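Pleckstrin homology domain-containing family A member 8 (Homo sapiens, PDB 5KDI) binds simple glycosphingolipids through its GLTP-fold domain and probably carries them between membranes. Local coordinates at residues 30-33 with 34-37; 59-62 with 63-67; 131-134 with 135-139; 153-156 with 157-161; 184-187 with 188-191. The protein carries 2 engineered substitutions. All coordinates share one frame; numbering follows the deposited sequence.

Overall arrangement
From the N terminus onward, all five contacts are local: each joins neighbouring residues of one continuous stretch, so they follow in series and none nests within or crosses another. Interaction 1 makes the turn between helix 24-32 and helix 35-41. Interaction 2 lies at the end of helix 47-64, and interaction 3 in the loop before helix 139-150; both bond to the glycolipid. Interaction 4 starts helix 155-160, and interaction 5 lies within helix 172-202. Interaction 1 links the last two: Val37 packs on Ala161 of interaction 4, and Val34 on Tyr185 of interaction 5. Interactions 2 and 4 lie on opposite sides of the chain's centre, about 35 Å apart between centres.

Interaction 1 of 5, residues 30-33 with 34-37; sequences SCYA and VVPV
Tyr32 and Val35 close a type I beta turn, in which Val35 N donates to Tyr32 O at 2.8 Å, arriving from above the carbonyl plane rather than on a lone pair. The same two residues meet through their side chains. With CG of Tyr32 anti to the backbone N (chi1 -177°), the phenol ring reaches forward over the turn, and Val35 CB sits over one of its faces, 4.1 Å from the centroid of the Tyr32 ring and 18° off the normal. This CH-pi contact is extended toward the hydroxyl end by Val35 CG1, which lies 3.9 Å from Tyr32 CZ. The turn thus joins helix 24-32 to helix 35-41 in the all-helical GLTP fold. Pro36 follows with no N-H to offer; its CD rests 3.3 Å from Ala33 O and also approaches the Tyr32 ring obliquely, at 4.1 Å from CE2. On the buried side, Val34 CG2 packs 3.6 Å from Cys31 O. Val34 and Val37 both touch the bound glycosphingolipid, and Val34 also leans on Leu53 of helix 47-64. That helix receives Cys31 and Tyr32 as well, both at Ile57. Further back, the hydroxyl of Ser30 is taken up by the carbonyl of Thr9.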
# COMPACT_ATOMS: atom_id res chain seq x y z
N SER A 30 -3.66 -7.76 0.95
CA SER A 30 -3.91 -6.44 1.58
C SER A 30 -3.52 -5.31 0.61
O SER A 30 -4.19 -4.24 0.55
CB SER A 30 -3.19 -6.32 2.92
OG SER A 30 -3.85 -7.18 3.87
N CYS A 31 -2.44 -5.52 -0.13
CA CYS A 31 -2.05 -4.52 -1.14
C CYS A 31 -3.11 -4.42 -2.22
O CYS A 31 -3.50 -3.32 -2.68
CB CYS A 31 -0.69 -4.91 -1.72
SG CYS A 31 0.73 -4.80 -0.62
N TYR A 32 -3.60 -5.58 -2.67
CA TYR A 32 -4.57 -5.57 -3.76
C TYR A 32 -5.92 -4.91 -3.37
O TYR A 32 -6.58 -4.30 -4.20
CB TYR A 32 -4.85 -7.00 -4.22
CG TYR A 32 -5.79 -6.95 -5.40
CD1 TYR A 32 -5.34 -6.64 -6.62
CD2 TYR A 32 -7.16 -7.07 -5.23
CE1 TYR A 32 -6.21 -6.54 -7.74
CE2 TYR A 32 -8.06 -6.89 -6.30
CZ TYR A 32 -7.53 -6.65 -7.56
OH TYR A 32 -8.35 -6.53 -8.61
N ALA A 33 -6.26 -4.99 -2.10
CA ALA A 33 -7.60 -4.62 -1.63
C ALA A 33 -7.99 -3.20 -1.97
O ALA A 33 -9.18 -2.89 -2.13
CB ALA A 33 -7.72 -4.87 -0.11
N VAL A 34 -7.01 -2.30 -2.12
CA VAL A 34 -7.35 -0.91 -2.47
C VAL A 34 -7.70 -0.72 -3.94
O VAL A 34 -8.22 0.35 -4.31
CB VAL A 34 -6.28 0.10 -2.04
CG1 VAL A 34 -5.97 0.00 -0.53
CG2 VAL A 34 -5.03 -0.08 -2.86
N VAL A 35 -7.35 -1.69 -4.77
CA VAL A 35 -7.59 -1.57 -6.24
C VAL A 35 -9.07 -1.29 -6.59
O VAL A 35 -9.36 -0.33 -7.34
CB VAL A 35 -6.93 -2.76 -7.00
CG1 VAL A 35 -7.37 -2.88 -8.46
CG2 VAL A 35 -5.42 -2.66 -6.91
N PRO A 36 -10.00 -2.04 -6.00
CA PRO A 36 -11.41 -1.76 -6.29
C PRO A 36 -11.90 -0.40 -5.80
O PRO A 36 -12.82 0.17 -6.40
CB PRO A 36 -12.15 -2.89 -5.55
CG PRO A 36 -11.17 -4.01 -5.52
CD PRO A 36 -9.85 -3.37 -5.35
N VAL A 37 -11.27 0.10 -4.74
CA VAL A 37 -11.59 1.45 -4.29
C VAL A 37 -11.12 2.46 -5.31
O VAL A 37 -11.86 3.39 -5.63
CB VAL A 37 -11.05 1.77 -2.88
CG1 VAL A 37 -11.49 3.15 -2.43
CG2 VAL A 37 -11.51 0.70 -1.88

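Interaction 2 of 5, residues 59-62 with 63-67; sequences KVNQ and KYITN. With 6S8 ((~{Z})-~{N}-[(~{E},2~{S},3~{R})-1-[(2~{R},3~{R},4~{S},5~{R},6~{R})-6-(hydroxymethyl)-3,4,5-tris(oxidanyl)oxan-2-yl]oxy-3-oxidanyl-octadec-4-en-2-yl]octadec-9-enamide), chain C.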
# COMPACT_ATOMS: atom_id res chain seq x y z
N LYS A 59 4.69 -9.31 -9.83
CA LYS A 59 6.10 -9.64 -9.78
C LYS A 59 6.53 -10.36 -8.49
O LYS A 59 7.37 -11.28 -8.54
CB LYS A 59 6.92 -8.40 -10.05
CG LYS A 59 6.78 -7.95 -11.51
CD LYS A 59 7.75 -6.94 -11.88
CE LYS A 59 7.40 -5.64 -11.38
NZ LYS A 59 8.39 -4.65 -11.95
N VAL A 60 5.94 -10.01 -7.37
CA VAL A 60 6.20 -10.77 -6.17
C VAL A 60 5.58 -12.19 -6.26
O VAL A 60 6.23 -13.18 -5.95
CB VAL A 60 5.76 -10.02 -4.88
CG1 VAL A 60 6.11 -10.87 -3.62
CG2 VAL A 60 6.45 -8.66 -4.82
N ASN A 61 4.34 -12.23 -6.70
CA ASN A 61 3.62 -13.48 -6.81
C ASN A 61 4.30 -14.44 -7.77
O ASN A 61 4.34 -15.67 -7.51
CB ASN A 61 2.19 -13.20 -7.19
CG ASN A 61 1.32 -14.34 -6.95
OD1 ASN A 61 1.15 -14.78 -5.81
ND2 ASN A 61 0.82 -14.92 -8.06
N GLN A 62 4.87 -13.91 -8.86
CA GLN A 62 5.57 -14.74 -9.83
C GLN A 62 6.73 -15.52 -9.21
O GLN A 62 6.99 -16.63 -9.60
CB GLN A 62 6.09 -13.90 -10.99
CG GLN A 62 5.07 -13.57 -12.00
CD GLN A 62 5.59 -12.57 -13.11
OE1 GLN A 62 6.66 -11.89 -13.01
NE2 GLN A 62 4.78 -12.47 -14.16
N LYS A 63 7.46 -14.91 -8.27
CA LYS A 63 8.52 -15.61 -7.58
C LYS A 63 7.86 -16.60 -6.56
O LYS A 63 8.28 -17.76 -6.47
CB LYS A 63 9.49 -14.67 -6.87
CG LYS A 63 10.35 -13.83 -7.82
CD LYS A 63 11.13 -14.64 -8.81
CE LYS A 63 12.20 -13.84 -9.54
NZ LYS A 63 13.53 -13.71 -8.74
N TYR A 64 6.91 -16.11 -5.80
CA TYR A 64 6.24 -16.89 -4.76
C TYR A 64 5.78 -18.26 -5.28
O TYR A 64 6.09 -19.32 -4.67
CB TYR A 64 5.06 -16.12 -4.19
CG TYR A 64 4.20 -16.92 -3.27
CD1 TYR A 64 4.70 -17.44 -2.09
CD2 TYR A 64 2.85 -17.08 -3.53
CE1 TYR A 64 3.89 -18.17 -1.22
CE2 TYR A 64 2.05 -17.81 -2.66
CZ TYR A 64 2.57 -18.33 -1.51
OH TYR A 64 1.79 -19.05 -0.63
N ILE A 65 5.02 -18.23 -6.39
CA ILE A 65 4.35 -19.42 -6.91
C ILE A 65 5.31 -20.51 -7.43
O ILE A 65 4.95 -21.69 -7.60
CB ILE A 65 3.28 -19.11 -7.98
CG1 ILE A 65 3.90 -18.52 -9.26
CG2 ILE A 65 2.15 -18.28 -7.38
CD1 ILE A 65 2.85 -18.28 -10.36
N THR A 66 6.55 -20.09 -7.64
CA THR A 66 7.61 -20.96 -8.06
C THR A 66 7.97 -22.01 -6.97
O THR A 66 8.49 -23.12 -7.30
CB THR A 66 8.74 -19.93 -8.37
OG1 THR A 66 9.00 -19.88 -9.77
CG2 THR A 66 9.96 -20.03 -7.49
N ASN A 67 7.75 -21.64 -5.70
CA ASN A 67 8.10 -22.52 -4.54
C ASN A 67 7.47 -22.02 -3.28
O ASN A 67 8.08 -21.35 -2.48
CB ASN A 67 9.63 -22.71 -4.39
CG ASN A 67 10.00 -23.85 -3.43
OD1 ASN A 67 9.21 -24.27 -2.57
ND2 ASN A 67 11.22 -24.37 -3.59
C1 6S8 C . 7.70 3.73 -10.40
C2 6S8 C . 6.56 4.63 -9.99
N2 6S8 C . 5.78 3.96 -8.96
C3 6S8 C . 5.66 4.92 -11.23
O3 6S8 C . 6.52 5.52 -12.23
C4 6S8 C . 4.56 5.84 -10.85
C5 6S8 C . 3.28 5.47 -10.98
C6 6S8 C . 2.08 6.31 -10.65
C7 6S8 C . 2.31 7.66 -10.03
C8 6S8 C . 1.03 8.40 -10.32
C9 6S8 C . 0.83 9.38 -9.22
C10 6S8 C . 0.28 8.66 -8.02
C11 6S8 C . -1.13 9.17 -7.68
C12 6S8 C . -1.39 8.95 -6.20
C13 6S8 C . -2.69 8.23 -5.85
C14 6S8 C . -3.95 9.07 -5.93
C15 6S8 C . -4.98 8.64 -4.87
C16 6S8 C . -6.41 8.42 -5.32
C17 6S8 C . -7.55 9.18 -4.62
C18 6S8 C . -7.80 8.85 -3.16
C1A 6S8 C . 8.13 1.38 -10.67
O1A 6S8 C . 7.26 2.46 -10.88
C2A 6S8 C . 7.35 0.09 -10.67
O2A 6S8 C . 6.41 0.13 -9.58
C3A 6S8 C . 8.27 -1.13 -10.64
O3A 6S8 C . 7.50 -2.30 -10.80
C4A 6S8 C . 9.32 -1.00 -11.73
O4A 6S8 C . 8.76 -1.26 -13.01
O5A 6S8 C . 11.51 1.87 -12.77
C5M 6S8 C . 10.01 0.35 -11.64
C6A 6S8 C . 11.03 0.51 -12.74
O6A 6S8 C . 9.03 1.38 -11.76
CAA 6S8 C . 5.53 4.50 -7.78
OAA 6S8 C . 5.99 5.56 -7.37
CAB 6S8 C . 4.65 3.66 -6.90
CAC 6S8 C . 3.28 4.20 -7.39
CAD 6S8 C . 2.48 4.62 -6.23
CAE 6S8 C . 1.27 3.74 -6.22
CAF 6S8 C . 0.46 4.19 -5.01
CAG 6S8 C . 0.02 2.97 -4.18
CAH 6S8 C . -1.40 3.17 -3.63
CAI 6S8 C . -1.33 4.27 -2.62
CAJ 6S8 C . -2.28 5.20 -2.46
CAK 6S8 C . -3.55 5.27 -3.24
CAL 6S8 C . -4.42 6.09 -2.28
CAM 6S8 C . -5.91 5.94 -2.48
CAN 6S8 C . -6.32 4.50 -2.32
CAO 6S8 C . -7.74 4.43 -1.83
CAP 6S8 C . -7.84 4.34 -0.34
CAQ 6S8 C . -8.72 3.21 0.09
CAR 6S8 C . -8.15 2.66 1.34
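Val60 O is shared by two donors of the following turn: Tyr64 N at 3.0 Å in a nearly straight bond (171°) lying in the carbonyl plane, and Lys63 N, whose bond is weak. One residue on, Asn61 O accepts Ile65 N at 2.9 Å, close to the line of its C=O. Thr66 N and Asn67 N then turn to Lys63 O and Tyr64 O, so each backbone donor from Lys63 to Asn67 has an acceptor, Lys63 N a weak one, as the chain leaves helix 47-64 through a type I turn. The amide of Asn61 reaches across toward the next turn. Its OD1 meets the edge of the Tyr64 ring, 3.7 Å from CD2, while its ND2 touches the methyl CG2 of Ile65, likewise at 3.7 Å, the two side chains crossing at nearly a right angle. Polar tips find partners farther off: Lys63 forms a salt bridge with Glu81, and the Tyr64 hydroxyl bonds to Glu25. Lys59 reaches the other way, a turn about CG-CD (chi3 -77°) helping to place NZ 2.8 Å from the sugar hydroxyl O3A of 6S8. Asn56 and Asp52 also bond to this lipid, and with Lys59 they form a polar site for the lipid headgroup, as in the GLTP fold.

Interaction 3 of 5, residues 131-134 with 135-139; sequences KTLR and QHHGW. With 6S8 ((~{Z})-~{N}-[(~{E},2~{S},3~{R})-1-[(2~{R},3~{R},4~{S},5~{R},6~{R})-6-(hydroxymethyl)-3,4,5-tris(oxidanyl)oxan-2-yl]oxy-3-oxidanyl-octadec-4-en-2-yl]octadec-9-enamide), chain C.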
# COMPACT_ATOMS: atom_id res chain seq x y z
N LYS A 131 5.86 13.98 1.97
CA LYS A 131 6.62 13.25 2.98
C LYS A 131 7.08 11.86 2.57
O LYS A 131 7.86 11.25 3.26
CB LYS A 131 5.77 13.11 4.27
CG LYS A 131 5.42 14.45 4.90
CD LYS A 131 4.33 14.31 5.94
CE LYS A 131 4.01 15.67 6.54
NZ LYS A 131 3.11 15.54 7.71
N THR A 132 6.53 11.34 1.48
CA THR A 132 6.75 9.93 1.10
C THR A 132 7.30 9.81 -0.33
O THR A 132 8.53 9.76 -0.56
CB THR A 132 5.45 9.08 1.36
OG1 THR A 132 4.33 9.57 0.57
CG2 THR A 132 5.08 9.09 2.76
N LEU A 133 6.40 9.73 -1.29
CA LEU A 133 6.75 9.34 -2.64
C LEU A 133 7.46 10.41 -3.45
O LEU A 133 8.22 10.07 -4.37
CB LEU A 133 5.54 8.88 -3.44
CG LEU A 133 4.92 7.54 -3.29
CD1 LEU A 133 3.58 7.53 -4.08
CD2 LEU A 133 5.96 6.53 -3.76
N ARG A 134 7.25 11.68 -3.11
CA ARG A 134 7.79 12.77 -3.91
C ARG A 134 9.29 12.63 -4.10
O ARG A 134 9.79 12.85 -5.20
CB ARG A 134 7.43 14.11 -3.30
CG ARG A 134 7.85 15.34 -4.07
CD ARG A 134 7.24 16.61 -3.47
NE ARG A 134 7.57 17.80 -4.21
CZ ARG A 134 8.67 18.52 -4.10
NH1 ARG A 134 9.63 18.15 -3.28
NH2 ARG A 134 8.75 19.67 -4.77
N GLN A 135 10.01 12.25 -3.04
CA GLN A 135 11.45 12.09 -3.12
C GLN A 135 11.91 11.06 -4.18
O GLN A 135 13.06 11.10 -4.63
CB GLN A 135 12.10 11.74 -1.78
CG GLN A 135 11.70 10.33 -1.31
CD GLN A 135 11.97 10.12 0.16
OE1 GLN A 135 11.04 9.81 0.98
NE2 GLN A 135 13.19 10.20 0.50
N HIS A 136 11.04 10.11 -4.49
CA HIS A 136 11.31 9.05 -5.45
C HIS A 136 10.88 9.32 -6.89
O HIS A 136 11.04 8.46 -7.76
CB HIS A 136 10.66 7.73 -5.01
CG HIS A 136 10.99 7.35 -3.59
ND1 HIS A 136 12.25 7.11 -3.21
CD2 HIS A 136 10.19 7.19 -2.45
CE1 HIS A 136 12.27 6.80 -1.87
NE2 HIS A 136 11.02 6.85 -1.42
N HIS A 137 10.31 10.48 -7.13
CA HIS A 137 9.76 10.87 -8.43
C HIS A 137 10.48 12.03 -9.05
O HIS A 137 10.79 13.03 -8.37
CB HIS A 137 8.33 11.28 -8.23
CG HIS A 137 7.40 10.14 -7.92
ND1 HIS A 137 6.05 10.33 -7.61
CD2 HIS A 137 7.60 8.77 -8.01
CE1 HIS A 137 5.48 9.12 -7.42
NE2 HIS A 137 6.41 8.19 -7.68
N GLY A 138 10.73 11.90 -10.35
CA GLY A 138 11.18 13.00 -11.15
C GLY A 138 10.07 13.95 -11.63
O GLY A 138 8.93 13.88 -11.20
N TRP A 139 10.46 14.91 -12.50
CA TRP A 139 9.61 15.99 -12.87
C TRP A 139 8.32 15.50 -13.53
O TRP A 139 7.21 15.96 -13.20
CB TRP A 139 10.41 16.84 -13.87
CG TRP A 139 9.67 18.06 -14.30
CD1 TRP A 139 9.07 18.28 -15.56
CD2 TRP A 139 9.30 19.21 -13.47
NE1 TRP A 139 8.44 19.48 -15.55
CE2 TRP A 139 8.52 20.07 -14.32
CE3 TRP A 139 9.55 19.60 -12.15
CZ2 TRP A 139 8.06 21.30 -13.86
CZ3 TRP A 139 9.04 20.82 -11.72
CH2 TRP A 139 8.28 21.63 -12.58
C1 6S8 C . 7.70 3.73 -10.40
C2 6S8 C . 6.56 4.63 -9.99
N2 6S8 C . 5.78 3.96 -8.96
C3 6S8 C . 5.66 4.92 -11.23
O3 6S8 C . 6.52 5.52 -12.23
C4 6S8 C . 4.56 5.84 -10.85
C5 6S8 C . 3.28 5.47 -10.98
C6 6S8 C . 2.08 6.31 -10.65
C7 6S8 C . 2.31 7.66 -10.03
C8 6S8 C . 1.03 8.40 -10.32
C9 6S8 C . 0.83 9.38 -9.22
C10 6S8 C . 0.28 8.66 -8.02
C11 6S8 C . -1.13 9.17 -7.68
C12 6S8 C . -1.39 8.95 -6.20
C13 6S8 C . -2.69 8.23 -5.85
C14 6S8 C . -3.95 9.07 -5.93
C15 6S8 C . -4.98 8.64 -4.87
C16 6S8 C . -6.41 8.42 -5.32
C17 6S8 C . -7.55 9.18 -4.62
C18 6S8 C . -7.80 8.85 -3.16
C1A 6S8 C . 8.13 1.38 -10.67
O1A 6S8 C . 7.26 2.46 -10.88
C2A 6S8 C . 7.35 0.09 -10.67
O2A 6S8 C . 6.41 0.13 -9.58
C3A 6S8 C . 8.27 -1.13 -10.64
O3A 6S8 C . 7.50 -2.30 -10.80
C4A 6S8 C . 9.32 -1.00 -11.73
O4A 6S8 C . 8.76 -1.26 -13.01
O5A 6S8 C . 11.51 1.87 -12.77
C5M 6S8 C . 10.01 0.35 -11.64
C6A 6S8 C . 11.03 0.51 -12.74
O6A 6S8 C . 9.03 1.38 -11.76
CAA 6S8 C . 5.53 4.50 -7.78
OAA 6S8 C . 5.99 5.56 -7.37
CAB 6S8 C . 4.65 3.66 -6.90
CAC 6S8 C . 3.28 4.20 -7.39
CAD 6S8 C . 2.48 4.62 -6.23
CAE 6S8 C . 1.27 3.74 -6.22
CAF 6S8 C . 0.46 4.19 -5.01
CAG 6S8 C . 0.02 2.97 -4.18
CAH 6S8 C . -1.40 3.17 -3.63
CAI 6S8 C . -1.33 4.27 -2.62
CAJ 6S8 C . -2.28 5.20 -2.46
CAK 6S8 C . -3.55 5.27 -3.24
CAL 6S8 C . -4.42 6.09 -2.28
CAM 6S8 C . -5.91 5.94 -2.48
CAN 6S8 C . -6.32 4.50 -2.32
CAO 6S8 C . -7.74 4.43 -1.83
CAP 6S8 C . -7.84 4.34 -0.34
CAQ 6S8 C . -8.72 3.21 0.09
CAR 6S8 C . -8.15 2.66 1.34
O HOH W 1 9.27 12.69 -0.24
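The imidazole of His137 has Leu133 O over one face, 3.7 Å above the plane and displaced toward the rim, and the amide of the bound lipid at its edge. Here NE2 of His137 donates to the amide oxygen OAA of 6S8 at 2.7 Å, in an almost straight bond (173°). This bond is part of the amide recognition in the glycolipid pocket of the GLTP fold, and is carried by the loop that precedes helix 139-150. At the ring's second nitrogen, ND1 bonds to the hydroxyl of Tyr129, so the imidazole is held at both nitrogens and its rotation is fixed. The neighbouring His136 ring has Gln135 CG over its centre, and its CD2 lies 3.6 Å from Thr132 O. Two backbone bonds wind the loop into a tight turn that presents these rings: His136 N to Leu133 O at 2.8 Å, and His137 N to Arg134 O at 3.1 Å, both donors standing well above the carbonyl planes. Arg142 bonds to His137 O and, weakly, to Arg134 O. A water stitches the start of the loop together, accepting from Gln135 N at 2.9 Å and donating more weakly to Thr132 O at 3.0 Å.

Interaction 4 of 5, residues 153-156 with 157-161; sequences PSYE and DFVAA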
# COMPACT_ATOMS: atom_id res chain seq x y z
N PRO A 153 -11.27 12.86 -5.14
CA PRO A 153 -12.67 12.92 -4.79
C PRO A 153 -13.01 13.91 -3.65
O PRO A 153 -12.14 14.27 -2.88
CB PRO A 153 -12.95 11.50 -4.31
CG PRO A 153 -11.65 11.03 -3.73
CD PRO A 153 -10.63 11.62 -4.71
N SER A 154 -14.27 14.39 -3.62
CA SER A 154 -14.78 15.03 -2.41
C SER A 154 -14.66 14.08 -1.23
O SER A 154 -14.58 12.87 -1.39
CB SER A 154 -16.24 15.43 -2.54
OG SER A 154 -17.10 14.33 -2.85
N TYR A 155 -14.61 14.64 -0.04
CA TYR A 155 -14.66 13.83 1.17
C TYR A 155 -15.87 12.84 1.14
O TYR A 155 -15.71 11.66 1.40
CB TYR A 155 -14.68 14.68 2.44
CG TYR A 155 -14.65 13.85 3.70
CD1 TYR A 155 -13.47 13.38 4.19
CD2 TYR A 155 -15.84 13.48 4.37
CE1 TYR A 155 -13.43 12.63 5.35
CE2 TYR A 155 -15.81 12.68 5.51
CZ TYR A 155 -14.61 12.27 5.99
OH TYR A 155 -14.56 11.47 7.12
N GLU A 156 -17.07 13.34 0.82
CA GLU A 156 -18.24 12.48 0.75
C GLU A 156 -18.12 11.30 -0.24
O GLU A 156 -18.54 10.21 0.06
CB GLU A 156 -19.48 13.29 0.44
CG GLU A 156 -20.73 12.45 0.49
CD GLU A 156 -22.02 13.26 0.47
OE1 GLU A 156 -21.97 14.52 0.55
OE2 GLU A 156 -23.09 12.62 0.39
N ASP A 157 -17.58 11.55 -1.43
CA ASP A 157 -17.39 10.50 -2.41
C ASP A 157 -16.33 9.54 -1.94
O ASP A 157 -16.43 8.31 -2.22
CB ASP A 157 -17.02 11.07 -3.81
CG ASP A 157 -18.22 11.64 -4.56
OD1 ASP A 157 -19.37 11.59 -4.03
OD2 ASP A 157 -18.02 12.17 -5.67
N PHE A 158 -15.29 10.07 -1.27
CA PHE A 158 -14.26 9.22 -0.72
C PHE A 158 -14.83 8.24 0.33
O PHE A 158 -14.70 7.04 0.20
CB PHE A 158 -13.15 10.06 -0.10
CG PHE A 158 -12.08 9.25 0.53
CD1 PHE A 158 -11.20 8.49 -0.24
CD2 PHE A 158 -11.91 9.27 1.91
CE1 PHE A 158 -10.20 7.72 0.34
CE2 PHE A 158 -10.88 8.53 2.50
CZ PHE A 158 -10.05 7.73 1.73
N VAL A 159 -15.52 8.75 1.34
CA VAL A 159 -16.04 7.84 2.34
C VAL A 159 -17.13 6.92 1.75
O VAL A 159 -17.27 5.76 2.20
CB VAL A 159 -16.51 8.57 3.60
CG1 VAL A 159 -15.32 9.23 4.30
CG2 VAL A 159 -17.61 9.58 3.27
N ALA A 160 -17.92 7.41 0.80
CA ALA A 160 -18.92 6.55 0.15
C ALA A 160 -18.24 5.29 -0.50
O ALA A 160 -18.85 4.23 -0.59
CB ALA A 160 -19.69 7.34 -0.91
N ALA A 161 -17.01 5.44 -1.01
CA ALA A 161 -16.26 4.33 -1.59
C ALA A 161 -15.72 3.34 -0.54
O ALA A 161 -15.19 2.30 -0.91
CB ALA A 161 -15.11 4.82 -2.48
O HOH W 2 -15.86 13.71 -5.95
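Ser154 and Asp157 supply the polar part of this helix start. Ser154 OG accepts from Asp157 N at 3.2 Å, a capping bond made possible by a chi1 of 58° that folds the hydroxyl back over the first turn. The return link runs through a water, which accepts from Ser154 N and donates to Asp157 OD2 at 2.7 Å. Beyond the cap, regular helical bonds take over: Phe158 N to Ser154 O, Val159 N to Tyr155 O at 2.9 Å, and Ala160 N to Glu156 O. The aromatic contact is a CH-pi one. Val159 CG1 stands over a face of the Tyr155 ring, 3.9 Å from its centroid and offset toward the hydroxyl end, where CG1 comes within 3.5 Å of CZ; Lys119 adds a cation-pi interaction with the same ring. Apolar packing completes the set, with Pro153 CG lying 4.0 Å from Phe158 CB. The Phe158 ring continues inward to meet Phe110, while Pro153 also touches the bound lipid near the end of its sphingoid chain. An N-capping serine flanked by apolar contact between the residue before it and the fourth residue after it is the hydrophobic staple, here opening helix 155-160 beside the hydrocarbon pocket.

Interaction 5 of 5, residues 184-187 with 188-191; sequences LYLP and AMEK
Tyr185 and Met189, one turn apart, form the close-packed side of this helical contact. In the conformer described, Met189 CE comes within 3.6 Å of Tyr185 CE2, approaching the ring obliquely, and lies 4.3 Å from Leu186 CD2. The bend at the thioether (chi3 -47°) turns the methyl toward both side chains. A chi1 near trans (-172°) carries the Tyr185 ring forward to Met189 and into the core, where Phe4 and Phe11 meet it edge-to-face; its side chain ends about 5 Å from the bound lipid at the nearest atoms. Leu186 and Met189 pack against helix 93-115, at Leu111, Thr112 and Lys108. The setting is helix 172-202, a long helix of the GLTP fold that is kinked at Pro187, whose nitrogen has no hydrogen to return to the turn before. The helical bonds across the two segments persist all the same: Leu184 O takes Ala188 N at a rather long 3.2 Å, and Pro187 O takes Lys191 N at 2.9 Å. Facing solvent, the other side is looser. Leu184, Pro187, Glu190 and Lys191 are exposed there, and what they exchange across the contact is mostly backbone: Glu190 CB and Lys191 CB each rest at 3.5 Å from a carbonyl oxygen, Leu186 O and Pro187 O respectively, while the side chain of Lys191, modelled in two conformers, touches Leu16.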
# COMPACT_ATOMS: atom_id res chain seq x y z
N LEU A 184 -6.55 0.18 13.87
CA LEU A 184 -5.86 -1.11 13.76
C LEU A 184 -5.04 -1.20 12.44
O LEU A 184 -3.90 -1.65 12.46
CB LEU A 184 -6.92 -2.24 13.74
CG LEU A 184 -7.60 -2.49 15.06
CD1 LEU A 184 -8.83 -3.36 14.79
CD2 LEU A 184 -6.59 -3.14 16.02
N TYR A 185 -5.66 -0.78 11.34
CA TYR A 185 -5.06 -0.88 10.00
C TYR A 185 -3.71 -0.18 9.90
O TYR A 185 -2.70 -0.74 9.45
CB TYR A 185 -6.04 -0.31 8.98
CG TYR A 185 -5.73 -0.48 7.51
CD1 TYR A 185 -6.14 -1.62 6.81
CD2 TYR A 185 -5.09 0.51 6.81
CE1 TYR A 185 -5.93 -1.71 5.43
CE2 TYR A 185 -4.91 0.43 5.47
CZ TYR A 185 -5.29 -0.68 4.79
OH TYR A 185 -5.11 -0.68 3.42
N LEU A 186 -3.67 1.04 10.39
CA LEU A 186 -2.47 1.87 10.27
C LEU A 186 -1.27 1.40 11.10
O LEU A 186 -0.21 1.24 10.55
CB LEU A 186 -2.81 3.33 10.44
CG LEU A 186 -3.83 3.91 9.46
CD1 LEU A 186 -4.22 5.30 9.92
CD2 LEU A 186 -3.37 3.92 8.00
N PRO A 187 -1.43 1.13 12.41
CA PRO A 187 -0.26 0.64 13.15
C PRO A 187 0.18 -0.72 12.69
O PRO A 187 1.39 -1.05 12.76
CB PRO A 187 -0.71 0.63 14.58
CG PRO A 187 -2.14 0.67 14.56
CD PRO A 187 -2.58 1.39 13.31
N ALA A 188 -0.75 -1.55 12.23
CA ALA A 188 -0.35 -2.87 11.69
C ALA A 188 0.50 -2.68 10.45
O ALA A 188 1.54 -3.30 10.31
CB ALA A 188 -1.59 -3.74 11.36
N MET A 189 0.07 -1.81 9.55
CA MET A 189 0.84 -1.49 8.36
C MET A 189 2.22 -0.93 8.73
O MET A 189 3.27 -1.34 8.19
CB MET A 189 0.10 -0.55 7.40
CG MET A 189 0.68 -0.64 6.02
SD MET A 189 0.32 0.85 5.07
CE MET A 189 -1.41 1.08 5.38
N GLU A 190 2.23 0.01 9.68
CA GLU A 190 3.50 0.63 10.14
C GLU A 190 4.47 -0.47 10.60
O GLU A 190 5.68 -0.39 10.34
CB GLU A 190 3.23 1.61 11.26
CG GLU A 190 4.37 2.46 11.80
CD GLU A 190 3.98 3.44 12.96
OE1 GLU A 190 2.83 3.41 13.46
OE2 GLU A 190 4.84 4.25 13.40
N LYS A 191 3.96 -1.42 11.39
CA LYS A 191 4.82 -2.47 11.92
C LYS A 191 5.49 -3.26 10.78
O LYS A 191 6.70 -3.54 10.81
CB LYS A 191 4.02 -3.41 12.84
CG LYS A 191 4.81 -4.58 13.36
CD LYS A 191 3.93 -5.45 14.24
CE LYS A 191 4.75 -6.53 14.93
NZ LYS A 191 5.41 -6.09 16.20